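Local coordinates for 450aa long hypothetical fmu protein (Pyrococcus horikoshii, PDB 2YXL), which probably methylates cytidine at carbon 5 in RNA, with S-adenosyl-L-methionine as methyl donor, and binds the cofactor analogue sinefungin in this crystal, at residues K6-P11 against N50-M55; L24-K29 against R353-E358; G383-T388 against P409-V414. All blocks are in the same frame, centred on the assembly; numbering follows the deposited sequence.

Overall arrangement
The chain opens with the loop 6-11, which contact 1 closes onto helix 47-75 after passing helices 12-24 and 32-41. Contact 2 starts inside that first closure, in the link 24-29, and runs to 353-358, so the two contacts cross along the sequence; their centres are about 24 Å apart. Where contact 1 is internal to the N-terminal helices, contact 2 ties those helices to the methyltransferase part of the fold, across 323 intervening residues. Contact 3 follows in series and closes a 20-residue excursion, holding helix 398-407, between 383-388 and 409-414. Its centre lies about 50 Å from that of contact 1, on the opposite side of the chain's centre.

Contact 1: K6-P11 against N50-M55; sequences KKLSIP and NRVLTM
From an irregular loop, L8 brings a terminal methyl and I10 its CB-branch methyl to V52 and L53 on helix 47-75. CD1 of L8 meets CG1 of V52 at 3.6 Å, the two side chains sliding past each other in opposite directions. CG2 of I10 lies 3.9 Å from CD2 of L53, and these two side chains cross obliquely. Both pairs are apolar, and the 140 Å² buried between the segments is nearly all theirs. The intervening S9 points away from the helix, so L8 and I10 face it with S9 turned away between them.

Torsions account for the L8 pair: L8 extends with CG opposite its own backbone N (chi1 -180°), and V52 turns CG1 to meet it in the same manner (chi1 162°). In the second shell, S103 and T106 hold the loop through its main chain: both hydroxyls bond the carbonyl O of L8, and T106 OG1 also bonds the N of I10. I10 rests further on I15 and I56, while L53 touches A17, I18 and F39. On the helix, N50 O receives T54 N at 3.0 Å and T54 OG1 at 2.6 Å from opposite faces of its carbonyl plane, and T54 OG1 has a further bond to K35 NZ.

P11 then takes the N-cap position of helix 12-24. This is apolar packing of a lead-in loop on the all-helical N-terminal region, away from the cofactor site and probably equivalent to the NusB-like N-terminal helical domain of bacterial RsmB.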
loop_
_atom_site.group_PDB
_atom_site.type_symbol
_atom_site.label_atom_id
_atom_site.label_comp_id
_atom_site.label_asym_id
_atom_site.label_seq_id
_atom_site.Cartn_x
_atom_site.Cartn_y
_atom_site.Cartn_z
ATOM N N LYS A 6 27.097 -11.909 -17.120
ATOM C CA LYS A 6 26.799 -11.297 -18.447
ATOM C C LYS A 6 25.592 -10.357 -18.366
ATOM O O LYS A 6 25.650 -9.326 -17.690
ATOM C CB LYS A 6 26.587 -12.384 -19.505
ATOM N N LYS A 7 24.504 -10.724 -19.043
ATOM C CA LYS A 7 23.307 -9.887 -19.122
ATOM C C LYS A 7 22.103 -10.502 -18.401
ATOM O O LYS A 7 22.256 -11.401 -17.571
ATOM C CB LYS A 7 22.961 -9.589 -20.585
ATOM C CG LYS A 7 23.870 -8.568 -21.250
ATOM C CD LYS A 7 23.377 -8.220 -22.645
ATOM C CE LYS A 7 24.276 -7.188 -23.306
ATOM N NZ LYS A 7 23.800 -6.829 -24.670
ATOM N N LEU A 8 20.912 -9.999 -18.722
ATOM C CA LEU A 8 19.667 -10.459 -18.116
ATOM C C LEU A 8 19.020 -11.565 -18.953
ATOM O O LEU A 8 18.541 -11.314 -20.062
ATOM C CB LEU A 8 18.698 -9.280 -17.952
ATOM C CG LEU A 8 17.316 -9.507 -17.331
ATOM C CD1 LEU A 8 17.402 -9.541 -15.817
ATOM C CD2 LEU A 8 16.354 -8.421 -17.776
ATOM N N SER A 9 19.016 -12.783 -18.412
ATOM C CA SER A 9 18.371 -13.925 -19.063
ATOM C C SER A 9 17.109 -14.359 -18.313
ATOM O O SER A 9 17.184 -14.838 -17.179
ATOM C CB SER A 9 19.347 -15.099 -19.192
ATOM O OG SER A 9 19.788 -15.533 -17.917
ATOM N N ILE A 10 15.954 -14.180 -18.954
ATOM C CA ILE A 10 14.671 -14.577 -18.375
ATOM C C ILE A 10 14.101 -15.770 -19.150
ATOM O O ILE A 10 13.937 -15.692 -20.369
ATOM C CB ILE A 10 13.647 -13.397 -18.350
ATOM C CG1 ILE A 10 14.273 -12.145 -17.723
ATOM C CG2 ILE A 10 12.373 -13.789 -17.592
ATOM C CD1 ILE A 10 13.455 -10.876 -17.896
ATOM N N PRO A 11 13.816 -16.884 -18.444
ATOM C CA PRO A 11 13.196 -18.073 -19.040
ATOM C C PRO A 11 11.737 -17.821 -19.465
ATOM O O PRO A 11 11.127 -16.860 -18.995
ATOM C CB PRO A 11 13.260 -19.102 -17.906
ATOM C CG PRO A 11 13.287 -18.291 -16.663
ATOM C CD PRO A 11 14.089 -17.074 -17.007
ATOM N N ASN A 50 12.771 -15.118 -8.796
ATOM C CA ASN A 50 11.798 -14.405 -7.970
ATOM C C ASN A 50 12.250 -12.974 -7.687
ATOM O O ASN A 50 11.455 -12.042 -7.777
ATOM C CB ASN A 50 11.557 -15.158 -6.656
ATOM C CG ASN A 50 10.232 -14.796 -6.003
ATOM O OD1 ASN A 50 10.016 -13.658 -5.577
ATOM N ND2 ASN A 50 9.337 -15.776 -5.910
ATOM N N ARG A 51 13.534 -12.820 -7.365
ATOM C CA ARG A 51 14.142 -11.519 -7.090
ATOM C C ARG A 51 14.156 -10.623 -8.333
ATOM O O ARG A 51 13.672 -9.489 -8.288
ATOM C CB ARG A 51 15.562 -11.710 -6.541
ATOM C CG ARG A 51 16.231 -10.439 -6.044
ATOM C CD ARG A 51 17.574 -10.728 -5.386
ATOM N NE ARG A 51 17.438 -11.449 -4.121
ATOM C CZ ARG A 51 17.820 -12.708 -3.919
ATOM N NH1 ARG A 51 18.382 -13.413 -4.897
ATOM N NH2 ARG A 51 17.650 -13.267 -2.728
ATOM N N VAL A 52 14.703 -11.143 -9.430
ATOM C CA VAL A 52 14.806 -10.413 -10.695
ATOM C C VAL A 52 13.434 -9.943 -11.213
ATOM O O VAL A 52 13.271 -8.781 -11.592
ATOM C CB VAL A 52 15.557 -11.261 -11.765
ATOM C CG1 VAL A 52 15.308 -10.744 -13.171
ATOM C CG2 VAL A 52 17.048 -11.286 -11.468
ATOM N N LEU A 53 12.456 -10.844 -11.208
ATOM C CA LEU A 53 11.118 -10.525 -11.685
ATOM C C LEU A 53 10.379 -9.561 -10.759
ATOM O O LEU A 53 9.602 -8.730 -11.228
ATOM C CB LEU A 53 10.297 -11.797 -11.905
ATOM C CG LEU A 53 10.756 -12.802 -12.968
ATOM C CD1 LEU A 53 9.722 -13.901 -13.107
ATOM C CD2 LEU A 53 11.024 -12.149 -14.320
ATOM N N THR A 54 10.634 -9.673 -9.454
ATOM C CA THR A 54 10.082 -8.751 -8.456
ATOM C C THR A 54 10.644 -7.343 -8.659
ATOM O O THR A 54 9.905 -6.358 -8.611
ATOM C CB THR A 54 10.356 -9.245 -7.012
ATOM O OG1 THR A 54 9.671 -10.484 -6.798
ATOM C CG2 THR A 54 9.883 -8.235 -5.969
ATOM N N MET A 55 11.952 -7.264 -8.892
ATOM C CA MET A 55 12.620 -6.001 -9.191
ATOM C C MET A 55 12.017 -5.338 -10.438
ATOM O O MET A 55 11.739 -4.138 -10.431
ATOM C CB MET A 55 14.132 -6.228 -9.342
ATOM C CG MET A 55 14.956 -4.987 -9.683
ATOM S SD MET A 55 14.958 -4.594 -11.450
ATOM C CE MET A 55 16.017 -5.890 -12.109
#

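Contact 2: L24-K29 against R353-E358; sequences LGEIIK and RWRLRE
Two bent chains bring K29 and R355 together: K29 folds at chi2 (-62°), and R355 folds at both chi2 (-122°) and chi3. The bends place CE of K29 over one face of the R355 guanidinium, 3.9 Å from NH1 and 4.1 Å from CZ, so a methylene rather than the ammonium meets the flat group. The charges remain near each other, with K29 NZ at 4.4 Å from R355 NE, a like-charge approach that is probably offset by the partners of the lysine. K29 NZ donates to G25 O at 2.8 Å, nearly in line with the carbonyl (C=O...N angle 160°), and forms a salt bridge with E351, just before the second segment.

E26 adds a second, looser approach, from the same side of the guanidinium plane as K29 CE. Its carbonyl O stands obliquely to the guanidinium, 3.9 Å from R355 NH2, too long for a hydrogen bond. Its carboxylate does not pair with R355, OE2 lying 5.5 Å from NH2; OE1 and OE2 instead make salt bridges to R87 and R91. With an alanine in place of K29, E351 and the carbonyl of G25 would probably be left without their ammonium partner, and the R355 guanidinium would be freer to turn.

The R353 guanidinium hydrogen-bonds the carbonyls of P350, I346, L156 and V180, and W354 NE1 that of K62, which probably steadies the short helix carrying R355.

The contact buries just 116 Å². It is a small surface contact between the N-terminal helices and the Rossmann-like methyltransferase domain, made by methylene-on-guanidinium packing with the salt bridges around it, and the K29 side chain is about 11 Å from the bound sinefungin.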
loop_
_atom_site.group_PDB
_atom_site.type_symbol
_atom_site.label_atom_id
_atom_site.label_comp_id
_atom_site.label_asym_id
_atom_site.label_seq_id
_atom_site.Cartn_x
_atom_site.Cartn_y
_atom_site.Cartn_z
ATOM N N LEU A 24 -2.540 -8.530 -13.898
ATOM C CA LEU A 24 -3.380 -8.724 -12.716
ATOM C C LEU A 24 -3.241 -7.586 -11.711
ATOM O O LEU A 24 -4.171 -7.310 -10.951
ATOM C CB LEU A 24 -3.102 -10.070 -12.042
ATOM C CG LEU A 24 -3.512 -11.358 -12.767
ATOM C CD1 LEU A 24 -3.091 -12.555 -11.932
ATOM C CD2 LEU A 24 -5.004 -11.417 -13.068
ATOM N N GLY A 25 -2.085 -6.924 -11.722
ATOM C CA GLY A 25 -1.817 -5.785 -10.843
ATOM C C GLY A 25 -2.730 -4.604 -11.105
ATOM O O GLY A 25 -2.858 -3.707 -10.272
ATOM N N GLU A 26 -3.366 -4.613 -12.271
ATOM C CA GLU A 26 -4.270 -3.555 -12.677
ATOM C C GLU A 26 -5.639 -3.734 -12.029
ATOM O O GLU A 26 -6.343 -2.754 -11.788
ATOM C CB GLU A 26 -4.401 -3.549 -14.196
ATOM C CG GLU A 26 -4.583 -2.180 -14.804
ATOM C CD GLU A 26 -4.402 -2.181 -16.310
ATOM O OE1 GLU A 26 -5.005 -3.042 -16.991
ATOM O OE2 GLU A 26 -3.658 -1.312 -16.816
ATOM N N ILE A 27 -6.003 -4.983 -11.737
ATOM C CA ILE A 27 -7.330 -5.299 -11.193
ATOM C C ILE A 27 -7.320 -5.831 -9.757
ATOM O O ILE A 27 -8.353 -5.821 -9.084
ATOM C CB ILE A 27 -8.130 -6.271 -12.110
ATOM C CG1 ILE A 27 -7.351 -7.573 -12.357
ATOM C CG2 ILE A 27 -8.506 -5.577 -13.422
ATOM C CD1 ILE A 27 -8.144 -8.662 -13.090
ATOM N N ILE A 28 -6.164 -6.289 -9.286
ATOM C CA ILE A 28 -6.039 -6.758 -7.907
ATOM C C ILE A 28 -5.151 -5.809 -7.100
ATOM O O ILE A 28 -3.976 -5.616 -7.420
ATOM C CB ILE A 28 -5.525 -8.222 -7.828
ATOM C CG1 ILE A 28 -6.513 -9.170 -8.521
ATOM C CG2 ILE A 28 -5.299 -8.640 -6.370
ATOM C CD1 ILE A 28 -5.974 -10.567 -8.786
ATOM N N LYS A 29 -5.736 -5.213 -6.065
ATOM C CA LYS A 29 -5.030 -4.272 -5.200
ATOM C C LYS A 29 -5.063 -4.751 -3.748
ATOM O O LYS A 29 -6.093 -5.248 -3.290
ATOM C CB LYS A 29 -5.636 -2.863 -5.312
ATOM C CG LYS A 29 -5.526 -2.208 -6.694
ATOM C CD LYS A 29 -4.074 -1.998 -7.138
ATOM C CE LYS A 29 -4.014 -1.205 -8.436
ATOM N NZ LYS A 29 -2.659 -1.212 -9.062
ATOM N N ARG A 353 1.204 6.517 -7.571
ATOM C CA ARG A 353 1.608 7.864 -7.968
ATOM C C ARG A 353 1.061 8.251 -9.347
ATOM O O ARG A 353 0.871 9.431 -9.633
ATOM C CB ARG A 353 3.134 8.015 -7.925
ATOM C CG ARG A 353 3.877 7.311 -9.061
ATOM C CD ARG A 353 5.378 7.309 -8.861
ATOM N NE ARG A 353 5.794 6.479 -7.734
ATOM C CZ ARG A 353 7.036 6.422 -7.257
ATOM N NH1 ARG A 353 7.312 5.637 -6.222
ATOM N NH2 ARG A 353 8.005 7.147 -7.809
ATOM N N TRP A 354 0.800 7.250 -10.186
ATOM C CA TRP A 354 0.290 7.481 -11.536
ATOM C C TRP A 354 -1.236 7.386 -11.629
ATOM O O TRP A 354 -1.844 7.997 -12.506
ATOM C CB TRP A 354 0.956 6.523 -12.530
ATOM C CG TRP A 354 2.443 6.674 -12.560
ATOM C CD1 TRP A 354 3.366 5.811 -12.039
ATOM C CD2 TRP A 354 3.184 7.770 -13.108
ATOM N NE1 TRP A 354 4.633 6.295 -12.240
ATOM C CE2 TRP A 354 4.554 7.496 -12.892
ATOM C CE3 TRP A 354 2.826 8.955 -13.766
ATOM C CZ2 TRP A 354 5.566 8.361 -13.314
ATOM C CZ3 TRP A 354 3.833 9.815 -14.185
ATOM C CH2 TRP A 354 5.189 9.512 -13.955
ATOM N N ARG A 355 -1.844 6.627 -10.722
ATOM C CA ARG A 355 -3.295 6.416 -10.732
ATOM C C ARG A 355 -4.055 7.487 -9.949
ATOM O O ARG A 355 -5.261 7.653 -10.131
ATOM C CB ARG A 355 -3.658 5.016 -10.212
ATOM C CG ARG A 355 -2.816 3.876 -10.804
ATOM C CD ARG A 355 -3.676 2.819 -11.501
ATOM N NE ARG A 355 -4.743 2.282 -10.652
ATOM C CZ ARG A 355 -5.698 1.453 -11.073
ATOM N NH1 ARG A 355 -6.621 1.025 -10.221
ATOM N NH2 ARG A 355 -5.738 1.045 -12.338
ATOM N N LEU A 356 -3.342 8.213 -9.088
ATOM C CA LEU A 356 -3.935 9.269 -8.267
ATOM C C LEU A 356 -4.361 10.505 -9.050
ATOM O O LEU A 356 -3.667 10.945 -9.967
ATOM C CB LEU A 356 -2.987 9.690 -7.142
ATOM C CG LEU A 356 -3.222 9.054 -5.773
ATOM C CD1 LEU A 356 -2.203 9.576 -4.773
ATOM C CD2 LEU A 356 -4.649 9.321 -5.291
ATOM N N ARG A 357 -5.505 11.058 -8.651
ATOM C CA ARG A 357 -6.099 12.243 -9.265
ATOM C C ARG A 357 -6.345 13.330 -8.198
ATOM O O ARG A 357 -6.205 13.067 -7.004
ATOM C CB ARG A 357 -7.398 11.850 -9.967
ATOM C CG ARG A 357 -7.241 10.891 -11.138
ATOM C CD ARG A 357 -8.571 10.227 -11.484
ATOM N NE ARG A 357 -9.644 11.202 -11.690
ATOM C CZ ARG A 357 -9.936 11.772 -12.856
ATOM N NH1 ARG A 357 -10.929 12.646 -12.932
ATOM N NH2 ARG A 357 -9.242 11.474 -13.945
ATOM N N GLU A 358 -6.768 14.524 -8.620
ATOM C CA GLU A 358 -6.647 15.748 -7.795
ATOM C C GLU A 358 -7.666 16.224 -6.698
ATOM O O GLU A 358 -7.204 16.861 -5.756
ATOM C CB GLU A 358 -6.209 16.935 -8.668
ATOM C CG GLU A 358 -5.354 17.958 -7.916
ATOM C CD GLU A 358 -4.132 18.421 -8.694
ATOM O OE1 GLU A 358 -3.156 18.852 -8.046
ATOM O OE2 GLU A 358 -4.142 18.356 -9.944
#

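Contact 3: G383-T388 against P409-V414; sequences GRLLYT and PEFKLV
F411 makes the first contact of the second segment, reaching L385 on strand 383-389. Its CE2 lies 4.1 Å from CB of L385, which meets the ring obliquely. A chi1 of -77° sets CG of F411 opposite its own carbonyl carbon and sends the ring toward the strand, where it also meets F404, with the two ring planes at about 60°. The nearest alpha carbons, R384 CA and F411 CA, are 8.9 Å apart, so these segments meet through side chains and not as paired strands. K412, next in sequence, touches E447 of strand 441-447.

V414 makes the second contact. Its CG1 sits over one face of the R384 guanidinium, 3.8 Å above the plane but offset toward the rim, and is 4.1 Å from NH2. The two side chains cross at about a right angle. R384 leaves its backbone pointing away from the second segment, yet its chain, extended from CG to NE, carries the guanidinium back to V414, and NE also has a long, weak ion pair with E447. L385, by contrast, points toward the segment. The whole contact buries 163 Å².

Strand 441-447 pairs antiparallel with both 383-389 and 412-413, so it links the two within the class I methyltransferase sheet. L385 bonds L446 through the backbone and F411 rests on the L446 side chain, while A375 and A376 of helix 361-376 pack against L385 and F411 respectively. On its other side strand 383-389 runs parallel to 331-337.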
loop_
_atom_site.group_PDB
_atom_site.type_symbol
_atom_site.label_atom_id
_atom_site.label_comp_id
_atom_site.label_asym_id
_atom_site.label_seq_id
_atom_site.Cartn_x
_atom_site.Cartn_y
_atom_site.Cartn_z
ATOM N N GLY A 383 -14.227 9.916 26.435
ATOM C CA GLY A 383 -13.572 9.118 25.402
ATOM C C GLY A 383 -12.568 9.824 24.509
ATOM O O GLY A 383 -12.367 11.036 24.618
ATOM N N ARG A 384 -11.945 9.051 23.617
ATOM C CA ARG A 384 -10.928 9.561 22.694
ATOM C C ARG A 384 -11.146 9.111 21.249
ATOM O O ARG A 384 -11.609 8.000 20.991
ATOM C CB ARG A 384 -9.521 9.165 23.153
ATOM C CG ARG A 384 -9.001 9.961 24.343
ATOM C CD ARG A 384 -7.521 9.725 24.572
ATOM N NE ARG A 384 -7.003 10.525 25.681
ATOM C CZ ARG A 384 -5.716 10.629 26.001
ATOM N NH1 ARG A 384 -4.793 9.987 25.295
ATOM N NH2 ARG A 384 -5.346 11.382 27.027
ATOM N N LEU A 385 -10.800 9.991 20.315
ATOM C CA LEU A 385 -10.904 9.718 18.892
ATOM C C LEU A 385 -9.521 9.855 18.266
ATOM O O LEU A 385 -8.848 10.870 18.459
ATOM C CB LEU A 385 -11.867 10.716 18.233
ATOM C CG LEU A 385 -12.561 10.432 16.887
ATOM C CD1 LEU A 385 -13.247 11.689 16.381
ATOM C CD2 LEU A 385 -11.635 9.893 15.813
ATOM N N LEU A 386 -9.090 8.837 17.526
ATOM C CA LEU A 386 -7.880 8.961 16.719
ATOM C C LEU A 386 -8.218 8.926 15.241
ATOM O O LEU A 386 -8.875 8.001 14.759
ATOM C CB LEU A 386 -6.836 7.890 17.061
ATOM C CG LEU A 386 -5.574 7.868 16.178
ATOM C CD1 LEU A 386 -4.679 9.095 16.379
ATOM C CD2 LEU A 386 -4.783 6.590 16.400
ATOM N N TYR A 387 -7.771 9.959 14.537
ATOM C CA TYR A 387 -7.933 10.045 13.102
ATOM C C TYR A 387 -6.575 9.818 12.444
ATOM O O TYR A 387 -5.588 10.477 12.787
ATOM C CB TYR A 387 -8.510 11.414 12.730
ATOM C CG TYR A 387 -8.630 11.681 11.247
ATOM C CD1 TYR A 387 -9.737 11.234 10.522
ATOM C CD2 TYR A 387 -7.650 12.408 10.574
ATOM C CE1 TYR A 387 -9.861 11.496 9.156
ATOM C CE2 TYR A 387 -7.763 12.673 9.208
ATOM C CZ TYR A 387 -8.869 12.215 8.510
ATOM O OH TYR A 387 -8.969 12.472 7.163
ATOM N N THR A 388 -6.525 8.863 11.522
ATOM C CA THR A 388 -5.307 8.595 10.764
ATOM C C THR A 388 -5.617 8.398 9.295
ATOM O O THR A 388 -6.678 7.885 8.939
ATOM C CB THR A 388 -4.537 7.334 11.259
ATOM O OG1 THR A 388 -5.369 6.173 11.145
ATOM C CG2 THR A 388 -4.060 7.489 12.689
ATOM N N PRO A 409 -16.758 21.650 19.085
ATOM C CA PRO A 409 -17.780 21.289 20.053
ATOM C C PRO A 409 -18.295 19.837 20.095
ATOM O O PRO A 409 -19.112 19.422 19.270
ATOM C CB PRO A 409 -18.850 22.342 19.783
ATOM C CG PRO A 409 -17.926 23.651 19.632
ATOM C CD PRO A 409 -16.491 23.090 19.218
ATOM N N GLU A 410 -17.776 19.077 21.058
ATOM C CA GLU A 410 -16.683 19.582 21.887
ATOM C C GLU A 410 -15.519 18.605 22.043
ATOM O O GLU A 410 -15.465 17.820 22.993
ATOM C CB GLU A 410 -17.163 20.086 23.252
ATOM C CG GLU A 410 -16.542 21.434 23.655
ATOM C CD GLU A 410 -15.132 21.642 23.098
ATOM O OE1 GLU A 410 -14.980 22.423 22.134
ATOM O OE2 GLU A 410 -14.183 21.014 23.617
ATOM N N PHE A 411 -14.590 18.686 21.095
ATOM C CA PHE A 411 -13.340 17.946 21.152
ATOM C C PHE A 411 -12.167 18.906 21.300
ATOM O O PHE A 411 -12.283 20.097 20.999
ATOM C CB PHE A 411 -13.160 17.103 19.886
ATOM C CG PHE A 411 -13.991 15.852 19.865
ATOM C CD1 PHE A 411 -15.334 15.895 19.498
ATOM C CD2 PHE A 411 -13.428 14.625 20.203
ATOM C CE1 PHE A 411 -16.103 14.737 19.476
ATOM C CE2 PHE A 411 -14.188 13.460 20.182
ATOM C CZ PHE A 411 -15.528 13.516 19.817
ATOM N N LYS A 412 -11.044 18.381 21.787
ATOM C CA LYS A 412 -9.779 19.111 21.767
ATOM C C LYS A 412 -8.612 18.184 21.421
ATOM O O LYS A 412 -8.661 16.976 21.678
ATOM C CB LYS A 412 -9.545 19.890 23.071
ATOM C CG LYS A 412 -9.570 19.075 24.355
ATOM C CD LYS A 412 -8.166 18.758 24.836
ATOM C CE LYS A 412 -8.156 18.429 26.319
ATOM N NZ LYS A 412 -6.782 18.098 26.780
ATOM N N LEU A 413 -7.575 18.763 20.827
ATOM C CA LEU A 413 -6.433 18.007 20.335
ATOM C C LEU A 413 -5.489 17.619 21.475
ATOM O O LEU A 413 -4.992 18.483 22.207
ATOM C CB LEU A 413 -5.700 18.823 19.265
ATOM C CG LEU A 413 -4.774 18.138 18.258
ATOM C CD1 LEU A 413 -5.505 17.077 17.446
ATOM C CD2 LEU A 413 -4.172 19.184 17.340
ATOM N N VAL A 414 -5.270 16.312 21.632
ATOM C CA VAL A 414 -4.325 15.790 22.623
ATOM C C VAL A 414 -2.947 15.736 21.964
ATOM O O VAL A 414 -2.757 14.998 20.996
ATOM C CB VAL A 414 -4.725 14.376 23.134
ATOM C CG1 VAL A 414 -3.795 13.921 24.254
ATOM C CG2 VAL A 414 -6.171 14.352 23.603
#